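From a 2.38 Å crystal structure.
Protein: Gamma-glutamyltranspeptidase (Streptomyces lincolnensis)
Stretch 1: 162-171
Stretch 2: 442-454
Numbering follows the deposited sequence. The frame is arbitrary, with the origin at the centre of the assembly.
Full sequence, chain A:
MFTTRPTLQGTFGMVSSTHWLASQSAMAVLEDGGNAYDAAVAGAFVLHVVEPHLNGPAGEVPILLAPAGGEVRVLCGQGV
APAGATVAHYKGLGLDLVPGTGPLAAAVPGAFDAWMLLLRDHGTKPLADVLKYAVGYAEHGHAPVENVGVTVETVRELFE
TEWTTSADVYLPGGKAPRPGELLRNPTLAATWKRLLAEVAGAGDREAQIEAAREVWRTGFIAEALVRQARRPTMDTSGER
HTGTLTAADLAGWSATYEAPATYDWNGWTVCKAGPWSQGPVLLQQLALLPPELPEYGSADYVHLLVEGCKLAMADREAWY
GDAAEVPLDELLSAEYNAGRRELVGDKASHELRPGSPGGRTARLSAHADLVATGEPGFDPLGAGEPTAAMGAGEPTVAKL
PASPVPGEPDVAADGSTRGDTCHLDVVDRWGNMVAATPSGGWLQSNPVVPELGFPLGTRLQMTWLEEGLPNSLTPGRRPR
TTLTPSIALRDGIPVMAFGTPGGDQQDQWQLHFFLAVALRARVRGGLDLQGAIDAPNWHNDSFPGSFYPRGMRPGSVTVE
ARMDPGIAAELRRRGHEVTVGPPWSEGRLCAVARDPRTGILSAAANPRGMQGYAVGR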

# COMPACT_ATOMS: atom_id res chain seq x y z
N GLU A 162 -25.85 -17.91 -25.55
CA GLU A 162 -26.78 -18.41 -24.53
C GLU A 162 -27.20 -17.31 -23.54
O GLU A 162 -28.38 -16.96 -23.50
N TRP A 163 -26.25 -16.76 -22.77
CA TRP A 163 -26.53 -15.68 -21.78
C TRP A 163 -26.29 -14.32 -22.40
O TRP A 163 -25.32 -13.63 -22.08
N THR A 164 -27.19 -13.93 -23.28
CA THR A 164 -26.99 -12.74 -24.10
C THR A 164 -27.08 -11.44 -23.30
O THR A 164 -26.52 -10.43 -23.71
N THR A 165 -27.78 -11.46 -22.17
CA THR A 165 -27.85 -10.28 -21.30
C THR A 165 -26.51 -9.97 -20.64
O THR A 165 -26.23 -8.82 -20.32
N SER A 166 -25.69 -11.01 -20.43
CA SER A 166 -24.33 -10.85 -19.91
C SER A 166 -23.35 -10.36 -20.99
O SER A 166 -22.43 -9.59 -20.69
N ALA A 167 -23.54 -10.83 -22.23
CA ALA A 167 -22.83 -10.29 -23.39
C ALA A 167 -23.06 -8.78 -23.55
O ALA A 167 -22.11 -8.04 -23.78
N ASP A 168 -24.31 -8.33 -23.37
CA ASP A 168 -24.66 -6.89 -23.44
C ASP A 168 -23.86 -6.02 -22.49
O ASP A 168 -23.54 -4.87 -22.81
N VAL A 169 -23.55 -6.55 -21.32
CA VAL A 169 -22.85 -5.81 -20.27
C VAL A 169 -21.33 -6.00 -20.37
O VAL A 169 -20.58 -5.02 -20.26
N TYR A 170 -20.89 -7.24 -20.59
CA TYR A 170 -19.46 -7.58 -20.52
C TYR A 170 -18.75 -7.75 -21.87
O TYR A 170 -17.52 -7.78 -21.91
N LEU A 171 -19.51 -7.86 -22.95
CA LEU A 171 -18.96 -7.96 -24.30
C LEU A 171 -19.63 -6.93 -25.22
O LEU A 171 -20.06 -7.28 -26.31
N TRP A 442 -21.28 -13.49 -9.04
CA TRP A 442 -20.21 -13.19 -9.97
C TRP A 442 -20.66 -13.38 -11.41
O TRP A 442 -21.68 -14.04 -11.67
N LEU A 443 -19.91 -12.79 -12.34
CA LEU A 443 -20.35 -12.66 -13.73
C LEU A 443 -20.39 -13.94 -14.55
O LEU A 443 -21.12 -14.00 -15.53
N GLN A 444 -19.63 -14.96 -14.15
CA GLN A 444 -19.32 -16.11 -15.01
C GLN A 444 -20.23 -17.31 -14.77
O GLN A 444 -20.01 -18.38 -15.37
N SER A 445 -21.24 -17.14 -13.91
CA SER A 445 -22.09 -18.26 -13.46
C SER A 445 -23.62 -18.04 -13.47
O SER A 445 -24.37 -18.97 -13.19
N ASN A 446 -24.07 -16.83 -13.81
CA ASN A 446 -25.48 -16.61 -14.17
C ASN A 446 -25.60 -15.49 -15.19
O ASN A 446 -24.78 -14.56 -15.21
N PRO A 447 -26.63 -15.55 -16.03
CA PRO A 447 -26.86 -14.42 -16.92
C PRO A 447 -27.22 -13.17 -16.11
O PRO A 447 -27.90 -13.26 -15.09
N VAL A 448 -26.75 -12.02 -16.59
CA VAL A 448 -27.14 -10.75 -16.02
C VAL A 448 -28.65 -10.55 -16.04
O VAL A 448 -29.31 -10.78 -17.04
N VAL A 449 -29.18 -10.12 -14.90
CA VAL A 449 -30.55 -9.62 -14.82
C VAL A 449 -30.59 -8.29 -15.58
O VAL A 449 -30.10 -7.27 -15.06
N PRO A 450 -31.17 -8.28 -16.79
CA PRO A 450 -30.92 -7.18 -17.74
C PRO A 450 -31.25 -5.79 -17.19
O PRO A 450 -30.45 -4.86 -17.40
N GLU A 451 -32.34 -5.65 -16.44
CA GLU A 451 -32.74 -4.32 -15.93
C GLU A 451 -31.97 -3.89 -14.67
O GLU A 451 -32.13 -2.74 -14.21
N LEU A 452 -31.13 -4.78 -14.13
CA LEU A 452 -30.30 -4.48 -12.96
C LEU A 452 -28.80 -4.33 -13.22
O LEU A 452 -28.14 -3.50 -12.59
N GLY A 453 -28.26 -5.16 -14.11
CA GLY A 453 -26.86 -5.08 -14.47
C GLY A 453 -25.99 -6.13 -13.82
O GLY A 453 -24.80 -6.16 -14.08
N PHE A 454 -26.58 -7.00 -13.00
CA PHE A 454 -25.82 -8.06 -12.32
C PHE A 454 -26.65 -9.34 -12.24
O PHE A 454 -27.87 -9.27 -12.33

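Polar contacts centre on the backbone of Val448, whose CA lies 4.8 Å from the CA of Ser166. Thr165 points toward the other stretch, and its p rotamer (chi1 54°) sets OG1 2.7 Å from Val448 O, to which it donates a hydrogen bond. The CA-to-CB bond of Ser166 points sideways to the other stretch; with chi1 at m, its OG accepts from Val448 N at 2.7 Å, with an N-H...acceptor angle of 152°. Both backbone polar groups of Val448 are thus satisfied by neighbouring helix hydroxyls. The same Ser166 OG donates to water 1 at 2.8 Å, and that water's oxygen donates to Leu443 O at 2.7 Å and Asn446 O at 2.8 Å, tying the helix to the turn.

Two aromatic rings supply CH-pi contacts. Trp163 (m, chi2 -11°) lays one face over the chain at Pro447, whose CD sits 3.9 Å from the centroid of the five-membered ring, only 12° off its normal. Tyr170, also m, receives Leu443 CD2 over one face, 4.0 Å from the ring centroid and 23° off the normal; Val448 CG2 meets the ring edge, 4.1 Å from Tyr170 CE2.

Aliphatic packing completes the contact. Val169 and Val448, both t, point toward each other's stretch and meet at 4.0 Å between Val169 CG2 and Val448 CG1, while Thr165 CG2 lies 3.7 Å from Pro450 CB.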

# COMPACT_ATOMS: atom_id res chain seq x y z
CB GLU A 162 -26.16 -19.63 -23.85
CG GLU A 162 -27.09 -20.76 -23.47
CD GLU A 162 -27.94 -21.33 -24.60
OE1 GLU A 162 -27.45 -22.18 -25.38
OE2 GLU A 162 -29.12 -20.96 -24.67
CB TRP A 163 -25.70 -15.80 -20.50
CG TRP A 163 -25.84 -17.11 -19.75
CD1 TRP A 163 -26.77 -18.09 -19.96
CD2 TRP A 163 -25.03 -17.54 -18.66
NE1 TRP A 163 -26.57 -19.12 -19.07
CE2 TRP A 163 -25.51 -18.81 -18.26
CE3 TRP A 163 -23.95 -16.99 -17.98
CZ2 TRP A 163 -24.94 -19.53 -17.22
CZ3 TRP A 163 -23.37 -17.71 -16.94
CH2 TRP A 163 -23.87 -18.97 -16.57
CB THR A 164 -27.96 -12.68 -25.28
OG1 THR A 164 -29.31 -12.81 -24.81
CG2 THR A 164 -27.65 -13.78 -26.28
CB THR A 165 -28.91 -10.43 -20.20
OG1 THR A 165 -28.68 -11.65 -19.47
CG2 THR A 165 -30.31 -10.45 -20.81
CB SER A 166 -23.83 -12.16 -19.30
OG SER A 166 -24.56 -12.49 -18.14
CB ALA A 167 -23.23 -11.02 -24.65
CB ASP A 168 -26.15 -6.65 -23.13
CG ASP A 168 -27.09 -7.26 -24.17
OD1 ASP A 168 -26.67 -7.48 -25.32
OD2 ASP A 168 -28.27 -7.50 -23.82
CB VAL A 169 -23.37 -6.23 -18.88
CG1 VAL A 169 -22.57 -5.56 -17.77
CG2 VAL A 169 -24.85 -5.87 -18.76
CB TYR A 170 -19.26 -8.82 -19.64
CG TYR A 170 -19.53 -8.53 -18.18
CD1 TYR A 170 -18.61 -7.80 -17.41
CD2 TYR A 170 -20.70 -8.95 -17.56
CE1 TYR A 170 -18.86 -7.51 -16.06
CE2 TYR A 170 -20.95 -8.67 -16.21
CZ TYR A 170 -20.03 -7.95 -15.47
OH TYR A 170 -20.28 -7.68 -14.14
CB LEU A 171 -19.18 -9.37 -24.85
CG LEU A 171 -18.51 -10.57 -24.17
CD1 LEU A 171 -18.93 -11.85 -24.89
CD2 LEU A 171 -17.00 -10.46 -24.18
CB TRP A 442 -18.94 -14.00 -9.68
CG TRP A 442 -19.09 -15.47 -9.49
CD1 TRP A 442 -19.51 -16.39 -10.40
CD2 TRP A 442 -18.78 -16.21 -8.30
NE1 TRP A 442 -19.49 -17.65 -9.85
CE2 TRP A 442 -19.05 -17.56 -8.57
CE3 TRP A 442 -18.29 -15.85 -7.03
CZ2 TRP A 442 -18.86 -18.57 -7.61
CZ3 TRP A 442 -18.10 -16.84 -6.08
CH2 TRP A 442 -18.38 -18.19 -6.37
CB LEU A 443 -19.49 -11.63 -14.48
CG LEU A 443 -17.99 -11.90 -14.74
CD1 LEU A 443 -17.70 -12.73 -16.00
CD2 LEU A 443 -17.24 -10.58 -14.84
CB GLN A 444 -17.85 -16.55 -14.85
CG GLN A 444 -17.49 -17.17 -13.50
CD GLN A 444 -16.86 -16.21 -12.50
OE1 GLN A 444 -15.96 -16.60 -11.76
NE2 GLN A 444 -17.32 -14.95 -12.47
CB SER A 445 -21.62 -18.72 -12.08
OG SER A 445 -20.26 -19.16 -12.12
CB ASN A 446 -26.34 -16.28 -12.94
CG ASN A 446 -27.09 -17.49 -12.40
OD1 ASN A 446 -27.90 -18.10 -13.09
ND2 ASN A 446 -26.83 -17.83 -11.14
CB PRO A 447 -28.07 -14.88 -17.74
CG PRO A 447 -28.82 -15.77 -16.81
CD PRO A 447 -27.74 -16.52 -16.07
CB VAL A 448 -26.46 -9.58 -16.77
CG1 VAL A 448 -27.09 -8.23 -16.44
CG2 VAL A 448 -24.97 -9.56 -16.44
CB VAL A 449 -31.01 -9.43 -13.36
CG1 VAL A 449 -32.47 -8.99 -13.31
CG2 VAL A 449 -30.79 -10.70 -12.53
CB PRO A 450 -31.77 -7.53 -18.97
CG PRO A 450 -32.77 -8.53 -18.51
CD PRO A 450 -32.23 -9.19 -17.27
CB GLU A 451 -34.27 -4.18 -15.73
CG GLU A 451 -35.00 -5.28 -14.98
CD GLU A 451 -35.49 -6.41 -15.88
OE1 GLU A 451 -34.70 -7.33 -16.16
OE2 GLU A 451 -36.67 -6.38 -16.31
CB LEU A 452 -30.53 -5.53 -11.88
CG LEU A 452 -31.97 -5.68 -11.41
CD1 LEU A 452 -31.98 -6.71 -10.30
CD2 LEU A 452 -32.63 -4.37 -10.95
CB PHE A 454 -25.39 -7.62 -10.91
CG PHE A 454 -26.52 -7.14 -10.05
CD1 PHE A 454 -27.28 -8.03 -9.31
CD2 PHE A 454 -26.85 -5.79 -10.00
CE1 PHE A 454 -28.34 -7.58 -8.52
CE2 PHE A 454 -27.90 -5.34 -9.22
CZ PHE A 454 -28.64 -6.24 -8.48
O HOH W 1 -23.18 -12.33 -15.75